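Local structure of vesicular integral-membrane protein VIP36 (Canis lupus familiaris, 2DUR) at residues D164-V169 with M179-D184; M66-K71 with H218-M223. The protein binds high-mannose glycans with the help of calcium, through its lumenal L-type lectin domain, and takes part in transporting and sorting glycoproteins in the early secretory pathway. All blocks are in the same frame, centred on the assembly; numbering follows the deposited sequence.

Contacts 1 and 2 show how one antiparallel sheet changes character across its width. Strands 64-73 and 165-172, one from each, are direct neighbours joined by bonds such as V68 N to L167 O (2.8 Å). Contact 1, mostly buried apart from exposed D164, pairs two hairpin arms in regular register and frays into a water-bridged, acidic end. Contact 2, only partly buried, with H67, H69, K71, I221 and S222 partly exposed, joins segments 147 residues apart in sequence, lies nearer the centre of the chain, and is broken by a bulge. Both bury a largely apolar face, L167 and T180 or V68, F70, I220 and M223; the opposite, more polar face is where the F166 and H69 rings meet.

Contact 1. Residues D164-V169 with M179-D184; sequences DTFLAV and MTDLED
Regular antiparallel pairing between D164-V169 and M179-D184 is set by two hydrogen-bonded pairs, F166 with D181 and A168 with M179. The straightest of their four bonds runs from A168 N to M179 O (2.9 Å, 172° at the hydrogen). F166 can be followed outward. Its CB packs on D181 CB at 4.0 Å; CG then turns beside its own backbone N, anti to the carbonyl carbon (chi1 -54°), and the ring lies alongside the D181 carboxylate, the two planes 23° apart. CD1 comes within 3.4 Å of D181 OD2, CE1 follows at 3.9 Å, and a water sits in plane at the ring's edge. D181 OD1 lies 2.8 Å from a second water, which accepts from D184 N and can donate to D181 OD1 and D164 O, though it has more acceptors in reach than protons. Next to this pair on the same face, M179 bends at its third torsion to bring CE against A168 CB. On the opposite face L167 CD1 meets T180 CG2 at 3.6 Å. This hairpin of strands 165-172 and 175-181 lies between strands 64-73 and 189-198, its L167 face packed on I111, L113 and I129 of the facing sheet and W188 resting on F166 and A168.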
loop_
_atom_site.group_PDB
_atom_site.type_symbol
_atom_site.label_atom_id
_atom_site.label_comp_id
_atom_site.label_asym_id
_atom_site.label_seq_id
_atom_site.Cartn_x
_atom_site.Cartn_y
_atom_site.Cartn_z
ATOM N N ASP A 164 7.427 2.852 16.666
ATOM C CA ASP A 164 6.980 2.137 15.462
ATOM C C ASP A 164 5.632 2.649 14.949
ATOM O O ASP A 164 4.764 3.033 15.731
ATOM C CB ASP A 164 6.934 0.628 15.699
ATOM C CG ASP A 164 8.305 0.029 15.957
ATOM O OD1 ASP A 164 9.320 0.623 15.551
ATOM O OD2 ASP A 164 8.349 -1.067 16.552
ATOM N N THR A 165 5.499 2.670 13.621
ATOM C CA THR A 165 4.272 3.093 12.933
ATOM C C THR A 165 3.771 1.951 12.047
ATOM O O THR A 165 4.550 1.290 11.320
ATOM C CB THR A 165 4.516 4.360 12.063
ATOM O OG1 THR A 165 5.658 4.141 11.207
ATOM C CG2 THR A 165 4.736 5.585 12.929
ATOM N N PHE A 166 2.458 1.709 12.114
ATOM C CA PHE A 166 1.843 0.587 11.400
ATOM C C PHE A 166 0.589 1.021 10.673
ATOM O O PHE A 166 -0.085 1.994 11.082
ATOM C CB PHE A 166 1.408 -0.542 12.355
ATOM C CG PHE A 166 2.497 -1.046 13.248
ATOM C CD1 PHE A 166 2.759 -0.396 14.462
ATOM C CD2 PHE A 166 3.181 -2.210 12.926
ATOM C CE1 PHE A 166 3.759 -0.865 15.323
ATOM C CE2 PHE A 166 4.200 -2.687 13.782
ATOM C CZ PHE A 166 4.467 -2.003 14.986
ATOM N N LEU A 167 0.300 0.286 9.593
ATOM C CA LEU A 167 -0.964 0.440 8.832
ATOM C C LEU A 167 -1.661 -0.896 8.717
ATOM O O LEU A 167 -1.015 -1.918 8.575
ATOM C CB LEU A 167 -0.656 0.981 7.417
ATOM C CG LEU A 167 -1.842 1.627 6.697
ATOM C CD1 LEU A 167 -2.053 2.985 7.270
ATOM C CD2 LEU A 167 -1.527 1.723 5.213
ATOM N N ALA A 168 -2.994 -0.897 8.780
ATOM C CA ALA A 168 -3.750 -2.099 8.487
ATOM C C ALA A 168 -4.696 -1.823 7.325
ATOM O O ALA A 168 -5.318 -0.763 7.274
ATOM C CB ALA A 168 -4.531 -2.553 9.716
ATOM N N VAL A 169 -4.748 -2.767 6.390
ATOM C CA VAL A 169 -5.685 -2.703 5.260
ATOM C C VAL A 169 -6.466 -3.994 5.268
ATOM O O VAL A 169 -5.906 -5.067 5.085
ATOM C CB VAL A 169 -4.945 -2.549 3.907
ATOM C CG1 VAL A 169 -5.968 -2.479 2.772
ATOM C CG2 VAL A 169 -4.030 -1.286 3.908
ATOM N N MET A 179 -6.721 1.344 8.744
ATOM C CA MET A 179 -6.521 1.836 10.110
ATOM C C MET A 179 -5.044 2.135 10.336
ATOM O O MET A 179 -4.195 1.590 9.648
ATOM C CB MET A 179 -7.015 0.796 11.114
ATOM C CG MET A 179 -8.438 0.371 10.838
ATOM S SD MET A 179 -9.050 -0.914 11.943
ATOM C CE MET A 179 -8.102 -2.333 11.385
ATOM N N THR A 180 -4.746 2.982 11.313
ATOM C CA THR A 180 -3.357 3.337 11.582
ATOM C C THR A 180 -3.027 3.042 13.048
ATOM O O THR A 180 -3.925 3.011 13.913
ATOM C CB THR A 180 -3.092 4.820 11.301
ATOM O OG1 THR A 180 -3.907 5.627 12.144
ATOM C CG2 THR A 180 -3.422 5.187 9.831
ATOM N N ASP A 181 -1.738 2.844 13.302
ATOM C CA ASP A 181 -1.213 2.737 14.680
ATOM C C ASP A 181 0.055 3.574 14.704
ATOM O O ASP A 181 1.133 3.074 14.407
ATOM C CB ASP A 181 -0.971 1.277 15.053
ATOM C CG ASP A 181 -0.225 1.105 16.400
ATOM O OD1 ASP A 181 -0.050 2.090 17.144
ATOM O OD2 ASP A 181 0.209 -0.036 16.644
ATOM N N LEU A 182 -0.112 4.848 15.026
ATOM C CA LEU A 182 0.968 5.832 14.898
ATOM C C LEU A 182 1.388 6.515 16.192
ATOM O O LEU A 182 2.388 7.229 16.197
ATOM C CB LEU A 182 0.597 6.915 13.880
ATOM C CG LEU A 182 0.034 6.454 12.528
ATOM C CD1 LEU A 182 -0.489 7.669 11.756
ATOM C CD2 LEU A 182 1.057 5.670 11.719
ATOM N N GLU A 183 0.642 6.264 17.269
ATOM C CA GLU A 183 0.742 7.026 18.526
ATOM C C GLU A 183 1.297 6.213 19.693
ATOM O O GLU A 183 1.264 6.683 20.849
ATOM C CB GLU A 183 -0.639 7.573 18.912
ATOM C CG GLU A 183 -1.280 8.509 17.909
ATOM C CD GLU A 183 -0.355 9.610 17.431
ATOM O OE1 GLU A 183 0.398 10.191 18.251
ATOM O OE2 GLU A 183 -0.384 9.909 16.214
ATOM N N ASP A 184 1.793 5.013 19.393
ATOM C CA ASP A 184 2.405 4.103 20.369
ATOM C C ASP A 184 1.390 3.623 21.412
ATOM O O ASP A 184 1.736 3.393 22.580
ATOM C CB ASP A 184 3.633 4.751 21.036
ATOM C CG ASP A 184 4.635 3.728 21.532
ATOM O OD1 ASP A 184 5.415 4.062 22.459
ATOM O OD2 ASP A 184 4.661 2.588 21.032
HETATM O O HOH W 1 2.345 3.527 17.130
HETATM O O HOH W 2 4.496 1.472 18.480
#

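Contact 2. Residues M66-K71 with H218-M223; sequences MHVHFK and HDIISM
H69 O is the focus of the pairing between M66-K71 and H218-M223, for two consecutive amides grip it: I221 N at 2.7 Å and S222 N at 3.3 Å, both in the carbonyl plane, the longer one on a lone pair. H69 N in turn donates to S222 O. The H69 side chain extends with CG anti to the backbone N (chi1 177°), beside the carbonyl carbon, which lays the imidazole across I221. I221 CB sits over one ring face, 3.8 Å from the centroid, in a CH-pi contact, while its CG2 approaches ND1 and its CD1 lies against the CD2 and NE2 side of the ring and also meets K71 CB. A water in plane at the ring's edge links ND1 to S222 OG, and a second joins S222 OG to H67 O.

I221 and S222 facing the single residue H69 make a classic beta bulge, with I221 at phi/psi -85°/-46° as the extra residue. It shifts the register by one within a sheet of the legume-lectin-like beta sandwich. Beyond it, K71 and D219 resume regular pairing through two bonds, D219 N to K71 O being 2.8 Å. On the buried face I220 CD1 rests against both V68 CG1 and F70 CB, at 4.1 Å from each, and M223 CE touches M66 CE.

The F166 ring meets that of H69, and Y16 OH bonds to I221 O. D219 holds R41 in a salt bridge and H73 through its other oxygen. H218 leaves its strand away from M66-K71, and its ND1 bonds T43 OG1, its side chain about 8 Å from a bound mannose and about 6 Å from that of the carbohydrate-binding D83.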
loop_
_atom_site.group_PDB
_atom_site.type_symbol
_atom_site.label_atom_id
_atom_site.label_comp_id
_atom_site.label_asym_id
_atom_site.label_seq_id
_atom_site.Cartn_x
_atom_site.Cartn_y
_atom_site.Cartn_z
ATOM N N MET A 66 -4.017 -7.005 5.695
ATOM C CA MET A 66 -2.561 -6.784 5.620
ATOM C C MET A 66 -2.107 -5.785 6.680
ATOM O O MET A 66 -2.655 -4.695 6.804
ATOM C CB MET A 66 -2.187 -6.238 4.220
ATOM C CG MET A 66 -0.668 -5.973 4.054
ATOM S SD MET A 66 0.278 -7.506 3.900
ATOM C CE MET A 66 0.199 -7.835 2.140
ATOM N N HIS A 67 -1.102 -6.161 7.476
ATOM C CA HIS A 67 -0.523 -5.235 8.422
ATOM C C HIS A 67 0.860 -4.837 7.956
ATOM O O HIS A 67 1.696 -5.690 7.683
ATOM C CB HIS A 67 -0.375 -5.872 9.802
ATOM C CG HIS A 67 -1.678 -6.219 10.437
ATOM N ND1 HIS A 67 -1.760 -6.882 11.644
ATOM C CD2 HIS A 67 -2.951 -6.010 10.028
ATOM C CE1 HIS A 67 -3.035 -7.061 11.951
ATOM N NE2 HIS A 67 -3.778 -6.540 10.991
ATOM N N VAL A 68 1.101 -3.546 7.871
ATOM C CA VAL A 68 2.400 -3.069 7.354
ATOM C C VAL A 68 3.092 -2.285 8.431
ATOM O O VAL A 68 2.578 -1.291 8.909
ATOM C CB VAL A 68 2.204 -2.182 6.074
ATOM C CG1 VAL A 68 3.556 -1.749 5.493
ATOM C CG2 VAL A 68 1.414 -2.939 5.047
ATOM N N HIS A 69 4.277 -2.748 8.826
ATOM C CA HIS A 69 5.119 -1.969 9.692
ATOM C C HIS A 69 6.100 -1.225 8.767
ATOM O O HIS A 69 6.910 -1.862 8.089
ATOM C CB HIS A 69 5.861 -2.923 10.637
ATOM C CG HIS A 69 6.826 -2.242 11.549
ATOM N ND1 HIS A 69 7.704 -2.946 12.346
ATOM C CD2 HIS A 69 7.067 -0.934 11.784
ATOM C CE1 HIS A 69 8.431 -2.098 13.047
ATOM N NE2 HIS A 69 8.070 -0.870 12.727
ATOM N N PHE A 70 5.951 0.089 8.726
ATOM C CA PHE A 70 6.727 0.934 7.802
ATOM C C PHE A 70 7.414 2.025 8.592
ATOM O O PHE A 70 7.112 2.259 9.761
ATOM C CB PHE A 70 5.793 1.535 6.734
ATOM C CG PHE A 70 4.824 2.551 7.279
ATOM C CD1 PHE A 70 3.604 2.124 7.844
ATOM C CD2 PHE A 70 5.119 3.921 7.279
ATOM C CE1 PHE A 70 2.708 3.066 8.397
ATOM C CE2 PHE A 70 4.221 4.873 7.802
ATOM C CZ PHE A 70 2.999 4.433 8.388
ATOM N N LYS A 71 8.358 2.720 7.960
ATOM C CA LYS A 71 8.941 3.889 8.584
ATOM C C LYS A 71 9.282 4.908 7.508
ATOM O O LYS A 71 10.024 4.585 6.581
ATOM C CB LYS A 71 10.202 3.521 9.375
ATOM C CG LYS A 71 10.601 4.597 10.322
ATOM C CD LYS A 71 11.869 4.227 11.090
ATOM C CE LYS A 71 12.409 5.444 11.826
ATOM N NZ LYS A 71 11.561 5.870 12.993
ATOM N N HIS A 218 12.062 5.732 2.802
ATOM C CA HIS A 218 10.777 5.009 2.835
ATOM C C HIS A 218 11.082 3.543 3.084
ATOM O O HIS A 218 11.490 2.831 2.189
ATOM C CB HIS A 218 10.020 5.209 1.492
ATOM C CG HIS A 218 9.663 6.634 1.214
ATOM N ND1 HIS A 218 10.364 7.423 0.317
ATOM C CD2 HIS A 218 8.646 7.402 1.666
ATOM C CE1 HIS A 218 9.828 8.631 0.287
ATOM N NE2 HIS A 218 8.779 8.643 1.089
ATOM N N ASP A 219 10.897 3.095 4.342
ATOM C CA ASP A 219 11.233 1.720 4.721
ATOM C C ASP A 219 9.995 0.849 4.969
ATOM O O ASP A 219 8.994 1.326 5.495
ATOM C CB ASP A 219 12.055 1.681 6.017
ATOM C CG ASP A 219 13.366 2.436 5.918
ATOM O OD1 ASP A 219 13.838 2.655 4.786
ATOM O OD2 ASP A 219 13.933 2.783 6.979
ATOM N N ILE A 220 10.092 -0.423 4.596
ATOM C CA ILE A 220 9.090 -1.444 4.969
ATOM C C ILE A 220 9.808 -2.441 5.862
ATOM O O ILE A 220 10.743 -3.092 5.415
ATOM C CB ILE A 220 8.526 -2.192 3.733
ATOM C CG1 ILE A 220 7.908 -1.206 2.731
ATOM C CG2 ILE A 220 7.479 -3.264 4.153
ATOM C CD1 ILE A 220 6.679 -0.431 3.237
ATOM N N ILE A 221 9.379 -2.546 7.125
ATOM C CA ILE A 221 9.993 -3.526 8.040
ATOM C C ILE A 221 9.340 -4.893 7.862
ATOM O O ILE A 221 10.018 -5.918 7.760
ATOM C CB ILE A 221 9.934 -3.077 9.503
ATOM C CG1 ILE A 221 10.816 -1.848 9.751
ATOM C CG2 ILE A 221 10.384 -4.238 10.444
ATOM C CD1 ILE A 221 10.216 -0.492 9.334
ATOM N N SER A 222 8.006 -4.912 7.818
ATOM C CA SER A 222 7.309 -6.159 7.581
ATOM C C SER A 222 5.971 -5.885 6.920
ATOM O O SER A 222 5.428 -4.777 7.047
ATOM C CB SER A 222 7.071 -6.930 8.904
ATOM O OG SER A 222 6.237 -6.183 9.755
ATOM N N MET A 223 5.484 -6.898 6.225
ATOM C CA MET A 223 4.121 -6.954 5.703
ATOM C C MET A 223 3.599 -8.324 6.091
ATOM O O MET A 223 4.199 -9.339 5.755
ATOM C CB MET A 223 4.154 -6.796 4.188
ATOM C CG MET A 223 4.655 -5.401 3.799
ATOM S SD MET A 223 4.653 -5.119 2.030
ATOM C CE MET A 223 2.908 -5.102 1.642
HETATM O O HOH W 3 3.603 -6.143 9.745
HETATM O O HOH W 4 7.342 -5.834 12.223
#